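Local coordinates for protein hydrolase, haloacid dehalogenase-like family (Pseudomonas syringae pv. tomato, PDB 3S6J) that binds calcium and is probably a phosphatase of the haloacid dehalogenase superfamily, perhaps acting on sugar phosphates, at residues L75-K78 / H79-Y83; F153-A156 / A157-I160; A27-E30 / A31-E35. All coordinates share one frame; numbering follows the deposited sequence.

Interaction 1. Residues L75-K78 / H79-Y83; sequences LSEK and HAQAY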
loop_
_atom_site.group_PDB
_atom_site.type_symbol
_atom_site.label_atom_id
_atom_site.label_comp_id
_atom_site.label_asym_id
_atom_site.label_seq_id
_atom_site.Cartn_x
_atom_site.Cartn_y
_atom_site.Cartn_z
ATOM N N LEU E 75 -4.966 -20.020 9.741
ATOM C CA LEU E 75 -4.448 -18.803 9.103
ATOM C C LEU E 75 -4.326 -17.698 10.142
ATOM O O LEU E 75 -3.307 -17.002 10.221
ATOM C CB LEU E 75 -5.363 -18.342 7.973
ATOM C CG LEU E 75 -5.163 -19.055 6.644
ATOM C CD1 LEU E 75 -6.403 -18.854 5.781
ATOM C CD2 LEU E 75 -3.894 -18.560 5.940
ATOM N N SER E 76 -5.379 -17.552 10.939
ATOM C CA SER E 76 -5.385 -16.616 12.054
ATOM C C SER E 76 -4.178 -16.837 12.977
ATOM O O SER E 76 -3.419 -15.906 13.239
ATOM C CB SER E 76 -6.692 -16.745 12.833
ATOM O OG SER E 76 -6.790 -15.734 13.816
ATOM N N GLU E 77 -3.988 -18.065 13.458
ATOM C CA GLU E 77 -2.820 -18.365 14.284
ATOM C C GLU E 77 -1.500 -18.006 13.603
ATOM O O GLU E 77 -0.623 -17.411 14.220
ATOM C CB GLU E 77 -2.801 -19.842 14.715
ATOM C CG GLU E 77 -3.803 -20.182 15.804
ATOM C CD GLU E 77 -3.606 -21.591 16.389
ATOM O OE1 GLU E 77 -2.653 -21.796 17.191
ATOM O OE2 GLU E 77 -4.416 -22.492 16.053
ATOM N N LYS E 78 -1.355 -18.395 12.341
ATOM C CA LYS E 78 -0.147 -18.091 11.575
ATOM C C LYS E 78 0.072 -16.596 11.505
ATOM O O LYS E 78 1.191 -16.116 11.621
ATOM C CB LYS E 78 -0.238 -18.651 10.153
ATOM C CG LYS E 78 0.684 -19.836 9.889
ATOM C CD LYS E 78 -0.045 -21.147 9.959
ATOM C CE LYS E 78 0.810 -22.295 9.395
ATOM N NZ LYS E 78 2.221 -22.279 9.930
ATOM N N HIS E 79 -1.014 -15.859 11.308
ATOM C CA HIS E 79 -0.943 -14.402 11.255
ATOM C C HIS E 79 -0.476 -13.798 12.583
ATOM O O HIS E 79 0.445 -12.992 12.593
ATOM C CB HIS E 79 -2.283 -13.810 10.835
ATOM C CG HIS E 79 -2.353 -12.321 10.976
ATOM N ND1 HIS E 79 -2.935 -11.705 12.064
ATOM C CD2 HIS E 79 -1.943 -11.333 10.156
ATOM C CE1 HIS E 79 -2.871 -10.395 11.907
ATOM N NE2 HIS E 79 -2.264 -10.140 10.765
ATOM N N ALA E 80 -1.090 -14.192 13.699
ATOM C CA ALA E 80 -0.658 -13.685 15.003
ATOM C C ALA E 80 0.819 -13.941 15.234
ATOM O O ALA E 80 1.541 -13.072 15.701
ATOM C CB ALA E 80 -1.463 -14.306 16.124
ATOM N N GLN E 81 1.267 -15.143 14.900
ATOM C CA GLN E 81 2.654 -15.507 15.094
ATOM C C GLN E 81 3.577 -14.651 14.230
ATOM O O GLN E 81 4.566 -14.109 14.730
ATOM C CB GLN E 81 2.856 -17.002 14.844
ATOM C CG GLN E 81 2.222 -17.877 15.941
ATOM C CD GLN E 81 1.655 -19.202 15.435
ATOM O OE1 GLN E 81 2.228 -19.852 14.549
ATOM N NE2 GLN E 81 0.520 -19.610 16.007
ATOM N N ALA E 82 3.261 -14.509 12.946
ATOM C CA ALA E 82 4.100 -13.686 12.078
ATOM C C ALA E 82 4.104 -12.235 12.549
ATOM O O ALA E 82 5.132 -11.565 12.488
ATOM C CB ALA E 82 3.673 -13.789 10.624
ATOM N N TYR E 83 2.962 -11.754 13.029
ATOM C CA TYR E 83 2.888 -10.377 13.514
ATOM C C TYR E 83 3.812 -10.203 14.717
ATOM O O TYR E 83 4.614 -9.286 14.745
ATOM C CB TYR E 83 1.452 -9.981 13.884
ATOM C CG TYR E 83 1.236 -8.483 13.980
ATOM C CD1 TYR E 83 1.130 -7.838 15.217
ATOM C CD2 TYR E 83 1.151 -7.706 12.830
ATOM C CE1 TYR E 83 0.929 -6.468 15.297
ATOM C CE2 TYR E 83 0.967 -6.337 12.898
ATOM C CZ TYR E 83 0.855 -5.725 14.128
ATOM O OH TYR E 83 0.671 -4.364 14.158
#
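E77 and Q81 sit one helical turn apart and run alongside each other in the same direction. Both have CG anti to the carbonyl carbon (chi1 -75° in E77, -70° in Q81). The E77 chain then runs on extended. The Q81 chain bends at chi2 and folds its amide back over the preceding turn. This brings Q81 NE2 to 3.6 Å from E77 CB, while E77 OE1 stays 4.0 Å from Q81 NE2. The carboxylate and amide planes stand nearly at right angles, 84° apart. Q81 NE2 also lies 3.1 Å from E77 O, but the angle is too poor for a hydrogen bond. That carbonyl instead accepts the backbone N of Q81 at 3.0 Å. The other i to i+4 bonds run H79 N to L75 O, A80 N to S76 O and A82 N to K78 O. One residue further on, A82 CB rests 3.5 Å from K78 O. H79 CB lies 3.4 Å from both S76 O and L75 O, and the ring extends from the 75-78 turn toward helix 21-34.

Both segments belong to helix 69-85, one of the helices in what is probably the cap of this HAD-type hydrolase. E77 and Q81 are on its exposed side. H79 is buried against helix 21-34, where it stacks on W28 and its NE2 hydrogen-bonds N24. L75, K78 and A82 also touch that helix or the loop after it. Y83 reaches helix 118-127, where its OH bonds N124.

Interaction 2. Residues F153-A156 / A157-I160; sequences FLAA and AKKI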
loop_
_atom_site.group_PDB
_atom_site.type_symbol
_atom_site.label_atom_id
_atom_site.label_comp_id
_atom_site.label_asym_id
_atom_site.label_seq_id
_atom_site.Cartn_x
_atom_site.Cartn_y
_atom_site.Cartn_z
ATOM N N PHE E 153 -17.752 0.676 16.684
ATOM C CA PHE E 153 -17.848 2.107 16.929
ATOM C C PHE E 153 -18.950 2.399 17.928
ATOM O O PHE E 153 -18.833 3.305 18.752
ATOM C CB PHE E 153 -18.077 2.875 15.624
ATOM C CG PHE E 153 -16.901 2.821 14.671
ATOM C CD1 PHE E 153 -15.628 2.534 15.137
ATOM C CD2 PHE E 153 -17.066 3.077 13.319
ATOM C CE1 PHE E 153 -14.545 2.487 14.270
ATOM C CE2 PHE E 153 -15.981 3.037 12.447
ATOM C CZ PHE E 153 -14.726 2.739 12.926
ATOM N N LEU E 154 -20.029 1.625 17.828
ATOM C CA LEU E 154 -21.156 1.715 18.744
ATOM C C LEU E 154 -20.718 1.358 20.160
ATOM O O LEU E 154 -21.071 2.047 21.114
ATOM C CB LEU E 154 -22.291 0.785 18.283
ATOM C CG LEU E 154 -22.866 1.125 16.897
ATOM C CD1 LEU E 154 -23.898 0.129 16.447
ATOM C CD2 LEU E 154 -23.438 2.544 16.883
ATOM N N ALA E 155 -19.949 0.278 20.292
ATOM C CA ALA E 155 -19.424 -0.130 21.589
ATOM C C ALA E 155 -18.482 0.933 22.142
ATOM O O ALA E 155 -18.437 1.166 23.342
ATOM C CB ALA E 155 -18.717 -1.488 21.496
ATOM N N ALA E 156 -17.745 1.584 21.249
ATOM C CA ALA E 156 -16.829 2.650 21.625
ATOM C C ALA E 156 -17.581 3.901 22.076
ATOM O O ALA E 156 -17.255 4.486 23.108
ATOM C CB ALA E 156 -15.899 2.979 20.477
ATOM N N ALA E 157 -18.587 4.311 21.308
ATOM C CA ALA E 157 -19.380 5.474 21.698
ATOM C C ALA E 157 -19.974 5.206 23.069
ATOM O O ALA E 157 -20.041 6.088 23.923
ATOM C CB ALA E 157 -20.478 5.750 20.689
ATOM N N LYS E 158 -20.403 3.967 23.269
ATOM C CA LYS E 158 -20.988 3.550 24.532
ATOM C C LYS E 158 -19.963 3.576 25.665
ATOM O O LYS E 158 -20.259 4.014 26.770
ATOM C CB LYS E 158 -21.569 2.153 24.379
ATOM C CG LYS E 158 -22.673 1.837 25.333
ATOM C CD LYS E 158 -23.181 0.434 25.082
ATOM C CE LYS E 158 -22.201 -0.626 25.615
ATOM N NZ LYS E 158 -20.795 -0.459 25.118
ATOM N N LYS E 159 -18.750 3.124 25.397
ATOM C CA LYS E 159 -17.752 3.090 26.454
ATOM C C LYS E 159 -17.367 4.476 26.969
ATOM O O LYS E 159 -16.952 4.620 28.121
ATOM C CB LYS E 159 -16.503 2.320 26.023
ATOM C CG LYS E 159 -15.324 2.495 26.985
ATOM C CD LYS E 159 -14.316 1.382 26.832
ATOM C CE LYS E 159 -14.921 0.050 27.228
ATOM N NZ LYS E 159 -13.889 -1.021 27.178
ATOM N N ILE E 160 -17.493 5.494 26.123
ATOM C CA ILE E 160 -17.082 6.832 26.518
ATOM C C ILE E 160 -18.262 7.741 26.863
ATOM O O ILE E 160 -18.071 8.904 27.216
ATOM C CB ILE E 160 -16.126 7.503 25.484
ATOM C CG1 ILE E 160 -16.745 7.530 24.084
ATOM C CG2 ILE E 160 -14.780 6.786 25.467
ATOM C CD1 ILE E 160 -15.820 8.127 23.026
#
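Helix 151-160 packs on the parallel sheet of the Rossmann-like HAD core, and this contact spans residues 153-160 of it. F153 O accepts A157 N at 2.8 Å, and L154 O accepts K158 N at 3.0 Å. From A157 to I160 the bonds grow more bent. K159 N reaches A155 O at an N-H...O angle of 142°, and I160 N meets A156 O at 3.2 Å and 140°.

The side chains mostly brush the carbonyls of the turn before. A157 CB lies 3.5 Å from F153 O, and K158 CB is 3.3 Å from L154 O. K158 leaves the helix extended, then bends at chi3 and chi4, which brings NZ back to 3.4 Å from A155 O. I160 places CG1 between its own N and carbonyl carbon (chi1 55°), and this carbon comes 3.2 Å from A156 O.

F153, A156 and I160 face strands 8-11 and 110-113, and A157 touches strand 167-171. K159 NZ hydrogen-bonds I137 O. The chemistry is therefore two-sided: alanines and larger apolar side chains seat the helix on the sheet, while the lysines keep their charged ends on the outer side or at a strand carbonyl.

Interaction 3. Residues A27-E30 / A31-E35; sequences AWKE and ALDAE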
loop_
_atom_site.group_PDB
_atom_site.type_symbol
_atom_site.label_atom_id
_atom_site.label_comp_id
_atom_site.label_asym_id
_atom_site.label_seq_id
_atom_site.Cartn_x
_atom_site.Cartn_y
_atom_site.Cartn_z
ATOM N N ALA E 27 2.417 -10.063 7.520
ATOM C CA ALA E 27 1.950 -11.167 8.358
ATOM C C ALA E 27 0.858 -11.995 7.675
ATOM O O ALA E 27 0.884 -13.228 7.731
ATOM C CB ALA E 27 1.459 -10.646 9.711
ATOM N N TRP E 28 -0.127 -11.325 7.068
ATOM C CA TRP E 28 -1.140 -12.058 6.322
ATOM C C TRP E 28 -0.534 -12.795 5.128
ATOM O O TRP E 28 -0.900 -13.941 4.860
ATOM C CB TRP E 28 -2.302 -11.160 5.887
ATOM C CG TRP E 28 -3.265 -10.947 7.004
ATOM C CD1 TRP E 28 -3.518 -9.779 7.658
ATOM C CD2 TRP E 28 -4.058 -11.954 7.656
ATOM N NE1 TRP E 28 -4.427 -9.985 8.655
ATOM C CE2 TRP E 28 -4.782 -11.312 8.678
ATOM C CE3 TRP E 28 -4.234 -13.329 7.461
ATOM C CZ2 TRP E 28 -5.671 -11.999 9.517
ATOM C CZ3 TRP E 28 -5.127 -14.016 8.291
ATOM C CH2 TRP E 28 -5.833 -13.351 9.303
ATOM N N LYS E 29 0.396 -12.138 4.430
ATOM C CA LYS E 29 1.008 -12.709 3.236
ATOM C C LYS E 29 1.718 -14.028 3.547
ATOM O O LYS E 29 1.586 -15.011 2.818
ATOM C CB LYS E 29 1.987 -11.719 2.592
ATOM C CG LYS E 29 2.715 -12.279 1.370
ATOM C CD LYS E 29 1.714 -12.731 0.286
ATOM C CE LYS E 29 2.439 -12.942 -1.034
ATOM N NZ LYS E 29 1.670 -13.802 -1.971
ATOM N N GLU E 30 2.455 -14.026 4.645
ATOM C CA GLU E 30 3.203 -15.182 5.122
ATOM C C GLU E 30 2.266 -16.293 5.560
ATOM O O GLU E 30 2.485 -17.472 5.232
ATOM C CB GLU E 30 4.107 -14.744 6.277
ATOM C CG GLU E 30 4.711 -15.861 7.081
ATOM C CD GLU E 30 5.803 -15.340 8.006
ATOM O OE1 GLU E 30 6.172 -14.154 7.877
ATOM O OE2 GLU E 30 6.296 -16.106 8.861
ATOM N N ALA E 31 1.204 -15.931 6.278
ATOM C CA ALA E 31 0.174 -16.926 6.638
ATOM C C ALA E 31 -0.538 -17.534 5.436
ATOM O O ALA E 31 -0.788 -18.746 5.401
ATOM C CB ALA E 31 -0.846 -16.345 7.599
ATOM N N LEU E 32 -0.888 -16.702 4.466
ATOM C CA LEU E 32 -1.617 -17.173 3.289
ATOM C C LEU E 32 -0.743 -18.029 2.365
ATOM O O LEU E 32 -1.210 -19.028 1.793
ATOM C CB LEU E 32 -2.250 -16.006 2.523
ATOM C CG LEU E 32 -3.436 -15.332 3.235
ATOM C CD1 LEU E 32 -3.636 -13.865 2.797
ATOM C CD2 LEU E 32 -4.703 -16.103 3.003
ATOM N N ASP E 33 0.516 -17.627 2.214
ATOM C CA ASP E 33 1.480 -18.405 1.435
ATOM C C ASP E 33 1.679 -19.780 2.069
ATOM O O ASP E 33 1.743 -20.784 1.364
ATOM C CB ASP E 33 2.830 -17.692 1.322
ATOM C CG ASP E 33 2.807 -16.519 0.342
ATOM O OD1 ASP E 33 1.802 -16.342 -0.390
ATOM O OD2 ASP E 33 3.812 -15.769 0.295
ATOM N N ALA E 34 1.775 -19.820 3.398
ATOM C CA ALA E 34 1.954 -21.085 4.145
ATOM C C ALA E 34 0.823 -22.064 3.884
ATOM O O ALA E 34 0.965 -23.274 4.086
ATOM C CB ALA E 34 2.028 -20.816 5.628
ATOM N N GLU E 35 -0.313 -21.518 3.479
ATOM C CA GLU E 35 -1.533 -22.279 3.341
ATOM C C GLU E 35 -1.948 -22.368 1.879
ATOM O O GLU E 35 -3.115 -22.630 1.579
ATOM C CB GLU E 35 -2.632 -21.650 4.191
ATOM C CG GLU E 35 -2.428 -21.832 5.691
ATOM C CD GLU E 35 -2.643 -23.278 6.131
ATOM O OE1 GLU E 35 -3.502 -23.966 5.533
ATOM O OE2 GLU E 35 -1.950 -23.725 7.074
#
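K29 and D33 form the salt bridge between the two segments, with K29 NZ 3.0 Å from D33 OD1. OD1 accepts it through its syn lone pair, the one on the side of OD2. K29 has CG anti to its backbone N and bends at chi2 (58°), which turns the chain along the helix toward D33. The two side chains cross obliquely, and the lysine lays its aliphatic part by the carboxylate, with K29 CE 3.4 Å from D33 OD2. K29 NZ also hydrogen-bonds L39 O. Two partners thus hold the ammonium in place.

The backbone bonds are regular. A31 N, L32 N, D33 N and A34 N bond to the carbonyls of A27, W28, K29 and E30. The shortest is L32 N to W28 O, 2.8 Å. E35 N then bonds L32 O at 3.1 Å, an i to i+3 bond.

Apolar contact is modest: L32 CD1 lies 4.3 Å from W28 CB. L32 CG is anti to the carbonyl carbon (chi1 -71°), which carries the leucine back over the W28 turn. There its CD1 lies over the carbonyl, 3.4 Å from W28 O. Both residues also pack on I44 of helix 41-47, and W28 reaches M55 and L56 of helix 52-63.

Two glutamates also form salt bridges to helix 69-85: E30 with R85 and E35 with R74. An i to i+4 lysine-aspartate bridge is a common helix feature. Helix 21-34 follows strand 8-11 and the DxDx(T/V)-type residues D12 and D14 at its end, consistent with the helical cap that many HAD hydrolases insert there.

Overall arrangement
The chain is the HAD-like hydrolase part of a longer protein. Interactions 1 and 3 lie on two neighbouring helices, with centres 8 Å apart. They touch directly: H79 NE2 is 3.0 Å from W28 NE1, and K78 CB is 3.5 Å from A31 CB. Interaction 2 belongs to the sheet-bearing core. Its centre is 28 Å from that of interaction 1 and 33 Å from that of interaction 3, which lies on the opposite side of the chain's centre. D12, D14 and D172 bind calcium. The side chains of H79 and W28 are each about 8 Å from that of D14. The F153 side chain is about 6 Å from that of D12 and about 9 Å from a bound calcium ion.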